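Local coordinates for glycosyl hydrolase family 2, TIM barrel domain protein (Faecalibacterium prausnitzii A2-165, PDB 6ED2) that is a beta-glucuronidase of glycosyl hydrolase family 2, probably hydrolysing beta-glucuronides and so reactivating drugs in the human gut, at residues 536-541 with 558-563. Numbering follows the deposited sequence.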
# COMPACT_ATOMS: atom_id res chain seq x y z
N TYR A 536 -19.70 -11.55 10.77
CA TYR A 536 -19.20 -12.33 9.65
C TYR A 536 -18.33 -11.39 8.82
O TYR A 536 -18.47 -10.16 8.89
CB TYR A 536 -20.33 -12.93 8.81
CG TYR A 536 -21.22 -11.95 8.05
CD1 TYR A 536 -21.09 -11.81 6.67
CD2 TYR A 536 -22.18 -11.19 8.70
CE1 TYR A 536 -21.90 -10.95 5.95
CE2 TYR A 536 -23.01 -10.33 7.99
CZ TYR A 536 -22.87 -10.21 6.61
OH TYR A 536 -23.68 -9.35 5.88
N GLY A 537 -17.39 -11.98 8.08
CA GLY A 537 -16.45 -11.20 7.30
C GLY A 537 -15.05 -11.81 7.23
O GLY A 537 -14.78 -12.85 7.83
N THR A 538 -14.16 -11.17 6.48
CA THR A 538 -12.79 -11.65 6.35
C THR A 538 -11.86 -10.46 6.45
O THR A 538 -12.21 -9.34 6.04
CB THR A 538 -12.52 -12.38 5.01
OG1 THR A 538 -12.48 -11.44 3.92
CG2 THR A 538 -13.55 -13.46 4.73
N ASP A 539 -10.68 -10.70 6.99
CA ASP A 539 -9.65 -9.68 6.96
C ASP A 539 -9.24 -9.48 5.51
O ASP A 539 -9.02 -10.45 4.77
CB ASP A 539 -8.46 -10.10 7.81
CG ASP A 539 -8.75 -10.06 9.30
OD1 ASP A 539 -8.41 -9.07 9.97
OD2 ASP A 539 -9.32 -11.05 9.81
N ASN A 540 -9.16 -8.22 5.09
CA ASN A 540 -8.64 -7.94 3.76
C ASN A 540 -8.08 -6.53 3.77
O ASN A 540 -8.71 -5.61 4.30
CB ASN A 540 -9.73 -8.12 2.68
CG ASN A 540 -10.88 -7.13 2.83
OD1 ASN A 540 -10.97 -6.16 2.07
ND2 ASN A 540 -11.78 -7.39 3.78
N LEU A 541 -6.87 -6.38 3.23
CA LEU A 541 -6.21 -5.08 3.16
C LEU A 541 -6.69 -4.30 1.95
O LEU A 541 -6.83 -4.85 0.85
CB LEU A 541 -4.69 -5.24 3.07
CG LEU A 541 -4.06 -6.05 4.19
CD1 LEU A 541 -2.61 -6.31 3.86
CD2 LEU A 541 -4.22 -5.30 5.50
N ASN A 558 -15.05 -10.39 -1.37
CA ASN A 558 -16.27 -10.32 -2.17
C ASN A 558 -16.85 -11.71 -2.43
O ASN A 558 -18.08 -11.89 -2.41
CB ASN A 558 -16.00 -9.61 -3.50
CG ASN A 558 -16.16 -8.08 -3.40
OD1 ASN A 558 -16.21 -7.49 -2.31
ND2 ASN A 558 -16.25 -7.43 -4.56
N GLU A 559 -15.99 -12.72 -2.67
CA GLU A 559 -16.48 -14.08 -2.91
C GLU A 559 -17.11 -14.65 -1.65
O GLU A 559 -18.18 -15.27 -1.71
CB GLU A 559 -15.33 -14.98 -3.37
CG GLU A 559 -14.95 -14.78 -4.83
CD GLU A 559 -13.50 -15.14 -5.13
OE1 GLU A 559 -12.89 -15.92 -4.36
OE2 GLU A 559 -12.96 -14.60 -6.13
N TYR A 560 -16.48 -14.42 -0.51
CA TYR A 560 -17.01 -14.89 0.77
C TYR A 560 -18.34 -14.24 1.07
O TYR A 560 -19.29 -14.91 1.51
CB TYR A 560 -15.98 -14.61 1.87
CG TYR A 560 -16.51 -14.64 3.27
CD1 TYR A 560 -16.32 -15.76 4.08
CD2 TYR A 560 -17.19 -13.54 3.81
CE1 TYR A 560 -16.79 -15.80 5.38
CE2 TYR A 560 -17.69 -13.57 5.11
CZ TYR A 560 -17.48 -14.71 5.89
OH TYR A 560 -17.94 -14.76 7.19
N LEU A 561 -18.45 -12.93 0.83
CA LEU A 561 -19.70 -12.22 1.12
C LEU A 561 -20.83 -12.73 0.24
O LEU A 561 -21.96 -12.89 0.71
CB LEU A 561 -19.52 -10.71 0.95
CG LEU A 561 -18.60 -10.03 1.97
CD1 LEU A 561 -18.33 -8.54 1.61
CD2 LEU A 561 -19.19 -10.15 3.37
N GLU A 562 -20.55 -12.98 -1.04
CA GLU A 562 -21.60 -13.46 -1.93
C GLU A 562 -22.07 -14.84 -1.51
O GLU A 562 -23.28 -15.12 -1.53
CB GLU A 562 -21.09 -13.48 -3.37
CG GLU A 562 -20.83 -12.07 -3.93
CD GLU A 562 -20.71 -12.03 -5.44
OE1 GLU A 562 -20.81 -13.11 -6.08
OE2 GLU A 562 -20.51 -10.92 -5.99
N MET A 563 -21.14 -15.72 -1.14
CA MET A 563 -21.54 -17.03 -0.64
C MET A 563 -22.36 -16.88 0.64
O MET A 563 -23.46 -17.44 0.76
CB MET A 563 -20.32 -17.90 -0.39
CG MET A 563 -20.68 -19.30 0.11
SD MET A 563 -20.90 -19.39 1.91
CE MET A 563 -19.22 -19.21 2.49
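Y536 starts the contact by meeting both Y560 and L561, within one beta-alpha-beta unit of the TIM barrel. It follows strand 531-535, and helix 554-570 packs on the loop before the chain enters strand 574-580, parallel to the first. The Y536 ring offers its edge to Y560, with Y536 CD1 4.1 Å from Y560 CE2. Y536 CE1 lies 3.8 Å from L561 CD2, the two side chains crossing at about a right angle. Y536 OH is hydrogen-bonded to H565 NE2 of the same helix, and F568 meets the ring edge-to-face.

G537 gives the polar link. G537 N donates to Y560 OH at 3.0 Å, with an N-H...O angle of 147°. This bond satisfies a buried amide. Y560 CE2 also rests 3.5 Å from G537 CA. At these backbone angles a side chain on G537 would collide with the carbonyl O of Y536. Y560 reaches the loop because its CG stands anti to its own backbone N (chi1 162°), carrying the ring away from the helix.

T538 lays CG2 over one face of the Y560 ring, a CH-pi contact 3.7 Å from its centroid and 18° off the normal. T538 OG1 is hydrogen-bonded to Q557 OE1, just before the helix segment. A leucine in place of Y560 would probably leave the G537 amide without its acceptor and T538 CG2 without an aromatic face. Within 536-541, N540 folds back along the loop: N540 ND2 donates to T538 O at 3.0 Å, approaching from above the carbonyl plane.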